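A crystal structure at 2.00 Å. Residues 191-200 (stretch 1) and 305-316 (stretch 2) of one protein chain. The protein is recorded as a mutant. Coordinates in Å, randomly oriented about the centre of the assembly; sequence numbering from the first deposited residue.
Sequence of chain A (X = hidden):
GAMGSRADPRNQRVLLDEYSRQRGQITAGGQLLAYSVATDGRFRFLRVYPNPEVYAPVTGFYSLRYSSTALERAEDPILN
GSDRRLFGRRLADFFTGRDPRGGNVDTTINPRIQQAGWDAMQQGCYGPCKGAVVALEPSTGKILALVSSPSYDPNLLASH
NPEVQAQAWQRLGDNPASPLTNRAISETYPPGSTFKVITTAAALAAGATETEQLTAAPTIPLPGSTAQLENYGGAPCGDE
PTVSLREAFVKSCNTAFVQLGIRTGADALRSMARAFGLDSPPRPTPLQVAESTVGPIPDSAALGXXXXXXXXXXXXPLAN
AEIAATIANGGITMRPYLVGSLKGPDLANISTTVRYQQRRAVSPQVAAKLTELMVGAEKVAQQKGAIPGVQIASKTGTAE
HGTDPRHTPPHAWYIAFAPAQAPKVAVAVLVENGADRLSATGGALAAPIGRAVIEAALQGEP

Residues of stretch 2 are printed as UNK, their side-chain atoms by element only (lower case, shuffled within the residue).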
# COMPACT_ATOMS: atom_id res chain seq x y z
N PRO A 191 8.80 6.98 4.02
CA PRO A 191 8.87 5.58 4.41
C PRO A 191 9.70 5.34 5.69
O PRO A 191 9.59 4.29 6.32
CB PRO A 191 9.55 4.93 3.21
CG PRO A 191 10.48 6.01 2.72
CD PRO A 191 9.68 7.28 2.87
N GLY A 192 10.51 6.33 6.07
CA GLY A 192 11.34 6.20 7.26
C GLY A 192 12.22 4.96 7.26
O GLY A 192 12.80 4.61 6.24
N SER A 193 12.29 4.30 8.42
CA SER A 193 13.11 3.10 8.61
C SER A 193 12.85 1.96 7.63
O SER A 193 13.75 1.14 7.39
CB SER A 193 12.93 2.57 10.04
OG SER A 193 13.29 3.56 10.97
N THR A 194 11.64 1.88 7.07
CA THR A 194 11.36 0.82 6.07
C THR A 194 12.27 0.96 4.84
O THR A 194 12.57 -0.03 4.15
CB THR A 194 9.87 0.78 5.60
OG1 THR A 194 9.45 2.06 5.12
CG2 THR A 194 8.93 0.29 6.72
N PHE A 195 12.71 2.19 4.57
CA PHE A 195 13.55 2.49 3.41
C PHE A 195 14.97 1.93 3.52
O PHE A 195 15.67 1.81 2.52
CB PHE A 195 13.61 4.00 3.14
CG PHE A 195 13.90 4.33 1.70
CD1 PHE A 195 12.99 3.98 0.70
CD2 PHE A 195 15.08 4.96 1.33
CE1 PHE A 195 13.26 4.28 -0.62
CE2 PHE A 195 15.34 5.25 -0.00
CZ PHE A 195 14.42 4.91 -0.97
N LYS A 196 15.37 1.54 4.73
CA LYS A 196 16.65 0.84 4.92
C LYS A 196 16.69 -0.47 4.11
O LYS A 196 17.76 -1.02 3.87
CB LYS A 196 16.92 0.58 6.40
CG LYS A 196 16.96 1.84 7.25
CD LYS A 196 16.99 1.50 8.74
CE LYS A 196 17.09 2.76 9.58
NZ LYS A 196 16.76 2.47 11.02
N VAL A 197 15.53 -0.95 3.69
CA VAL A 197 15.48 -2.08 2.77
C VAL A 197 16.12 -1.67 1.43
O VAL A 197 16.89 -2.43 0.84
CB VAL A 197 14.03 -2.57 2.54
CG1 VAL A 197 13.97 -3.58 1.41
CG2 VAL A 197 13.45 -3.17 3.84
N ILE A 198 15.82 -0.46 0.96
CA ILE A 198 16.37 0.02 -0.30
C ILE A 198 17.85 0.36 -0.15
O ILE A 198 18.67 0.00 -1.01
CB ILE A 198 15.57 1.23 -0.85
CG1 ILE A 198 14.09 0.86 -1.07
CG2 ILE A 198 16.19 1.79 -2.13
CD1 ILE A 198 13.85 -0.44 -1.85
N THR A 199 18.20 1.02 0.95
CA THR A 199 19.59 1.37 1.22
C THR A 199 20.44 0.09 1.26
O THR A 199 21.52 0.04 0.68
CB THR A 199 19.74 2.16 2.55
OG1 THR A 199 18.88 3.31 2.52
CG2 THR A 199 21.21 2.59 2.80
N THR A 200 19.93 -0.93 1.94
CA THR A 200 20.63 -2.22 2.05
C THR A 200 20.77 -2.90 0.69
O THR A 200 21.85 -3.39 0.35
CB THR A 200 19.91 -3.17 3.04
OG1 THR A 200 19.76 -2.50 4.30
CG2 THR A 200 20.69 -4.48 3.24
N UNK A 305 20.02 11.64 5.26
CA UNK A 305 18.62 11.59 5.67
C UNK A 305 17.79 10.68 4.76
O UNK A 305 16.88 9.99 5.23
s UNK A 305 17.65 15.52 6.89
c UNK A 305 18.02 13.00 5.70
c UNK A 305 15.91 15.00 6.95
c UNK A 305 18.47 13.88 6.88
N UNK A 306 18.10 10.68 3.46
CA UNK A 306 17.44 9.83 2.48
C UNK A 306 17.64 8.34 2.78
O UNK A 306 16.72 7.53 2.56
c UNK A 306 17.91 10.15 1.03
o UNK A 306 17.53 11.49 0.69
c UNK A 306 17.31 9.17 0.00
N UNK A 307 18.82 8.01 3.30
CA UNK A 307 19.25 6.63 3.52
C UNK A 307 18.44 5.94 4.60
O UNK A 307 18.40 4.71 4.65
o UNK A 307 21.52 7.12 2.82
c UNK A 307 20.74 6.59 3.87
N UNK A 308 17.82 6.74 5.47
CA UNK A 308 16.89 6.23 6.49
C UNK A 308 15.46 6.71 6.22
O UNK A 308 14.64 6.85 7.13
c UNK A 308 17.53 8.11 8.07
c UNK A 308 18.63 5.82 8.27
c UNK A 308 17.87 8.57 9.51
c UNK A 308 17.34 6.59 7.92
N UNK A 309 15.18 6.95 4.94
CA UNK A 309 13.85 7.19 4.42
C UNK A 309 13.22 8.52 4.79
O UNK A 309 12.00 8.63 4.85
N UNK A 310 14.05 9.51 5.06
CA UNK A 310 13.55 10.85 5.35
C UNK A 310 13.86 11.81 4.20
O UNK A 310 13.82 11.42 3.03
c UNK A 310 13.71 10.54 7.94
c UNK A 310 12.19 10.41 8.19
n UNK A 310 11.38 11.22 7.50
c UNK A 310 14.09 11.38 6.70
o UNK A 310 11.78 9.61 9.02
N UNK A 311 14.18 13.06 4.54
CA UNK A 311 14.31 14.14 3.55
C UNK A 311 13.13 14.17 2.55
O UNK A 311 11.99 14.41 2.94
c UNK A 311 16.03 15.42 2.07
c UNK A 311 15.79 16.70 2.90
c UNK A 311 16.07 17.99 2.12
c UNK A 311 15.68 14.13 2.86
n UNK A 311 17.44 18.48 2.43
N UNK A 312 13.40 13.91 1.27
CA UNK A 312 12.39 14.01 0.23
C UNK A 312 11.82 12.65 -0.23
O UNK A 312 11.01 12.59 -1.15
o UNK A 312 12.57 16.95 -0.12
c UNK A 312 12.93 14.76 -0.98
o UNK A 312 14.54 16.52 -0.96
c UNK A 312 13.38 16.18 -0.65
N UNK A 313 12.24 11.56 0.40
CA UNK A 313 11.67 10.24 0.06
C UNK A 313 10.18 10.18 0.41
O UNK A 313 9.79 10.48 1.53
c UNK A 313 12.04 7.74 0.12
c UNK A 313 13.90 9.29 0.64
c UNK A 313 12.42 9.08 0.75
N UNK A 314 9.35 9.81 -0.57
CA UNK A 314 7.90 9.75 -0.35
C UNK A 314 7.33 8.59 -1.16
O UNK A 314 7.54 8.51 -2.37
c UNK A 314 7.25 11.08 -0.72
N UNK A 315 6.63 7.69 -0.47
CA UNK A 315 6.11 6.46 -1.08
C UNK A 315 4.63 6.31 -0.75
O UNK A 315 4.19 6.69 0.34
c UNK A 315 6.84 5.25 -0.48
c UNK A 315 9.28 5.59 -1.07
c UNK A 315 8.48 3.39 -0.29
c UNK A 315 8.12 4.64 -1.08
N UNK A 316 3.87 5.74 -1.67
CA UNK A 316 2.51 5.32 -1.36
C UNK A 316 2.64 4.04 -0.55
O UNK A 316 3.65 3.36 -0.65
o UNK A 316 2.28 3.95 -3.36
c UNK A 316 1.56 6.27 -3.52
c UNK A 316 1.68 5.02 -2.62

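Position 305 carries an unbranched chain of two carbons, a sulfur and a last carbon, out of reach of stretch 1, a pattern which only methionine has. M305 lies in a helix that enters from earlier in the chain, and stretch 1 sets no demand on its side chain. At 306 one carbon bears an oxygen and a carbon, the pattern of threonine. The CA-to-CB bond of T306 points sideways to stretch 1, its backbone O lies 3.3 Å from F195 CD2, and its hydroxyl is satisfied by a hydrogen bond elsewhere in the structure.

Position 307 has one carbon, which touches the T199 hydroxyl, followed by one oxygen: serine. The CA-to-CB bond of S307 points away overall, although CB still comes within 4.0 Å of T199 OG1. Its carbonyl does the bonding, accepting a hydrogen bond from T199 OG1 to S307 O at 2.6 Å. Position 308 has four carbons forked at the first, with one arm two carbons long and the one-carbon arm against the K196 chain, hence isoleucine. I308 CG2 packs 3.7 Å from K196 CE, an apolar contact with the aliphatic part of the lysine.

Position 309 has no side-chain atoms and is glycine. Its phi of 72° favours glycine, and crowding agrees: an ideal CB would sit 2.0 Å from G192 O and 2.8 Å from F195 CB, both clashes. G309 closes a type I turn begun at T306. At 310 three carbons lead to a terminal oxygen, which approaches G192, and a nitrogen, the pattern of glutamine; the CA-to-CB bond of Q310 points away, yet its OE1 comes within 3.9 Å of G192 CA.

Position 311, four carbons in a row ending in nitrogen, is lysine, and 312, two carbons with two oxygens on the second, is aspartate. K311 and D312 form the middle of a type II' turn, out of reach of stretch 1, where polar chains can meet solvent. Position 313 has one carbon bearing two more, one of them over a face of the F195 ring: valine. V313 CG1 sits 3.8 Å from the ring centroid and 3.5 Å from P191 CG.

Position 314, a single carbon whose bond from CA points away, is alanine; A314 CB makes no close contact with stretch 1. Position 315 has four carbons forked at the second, its two tips near P191 and F195, so it is leucine; L315 CD2 lies 4.0 Å from P191 CB and L315 CD1 4.2 Å from F195 CE1. At 316 a carbon carries an oxygen and a carbon: threonine, whose side chain caps the following helix.

The contact joins backbone fit to apolar packing. G192 N donates to G309 O at 3.0 Å, and the two glycines, G192 and G309, bring their CA atoms within 3.9 Å. Nearby, P191 and F195 pack against V313 and L315, while the T199 hydroxyl secures the S307 carbonyl.

Stretch 2 (305-316) MTSIGQKDVALT
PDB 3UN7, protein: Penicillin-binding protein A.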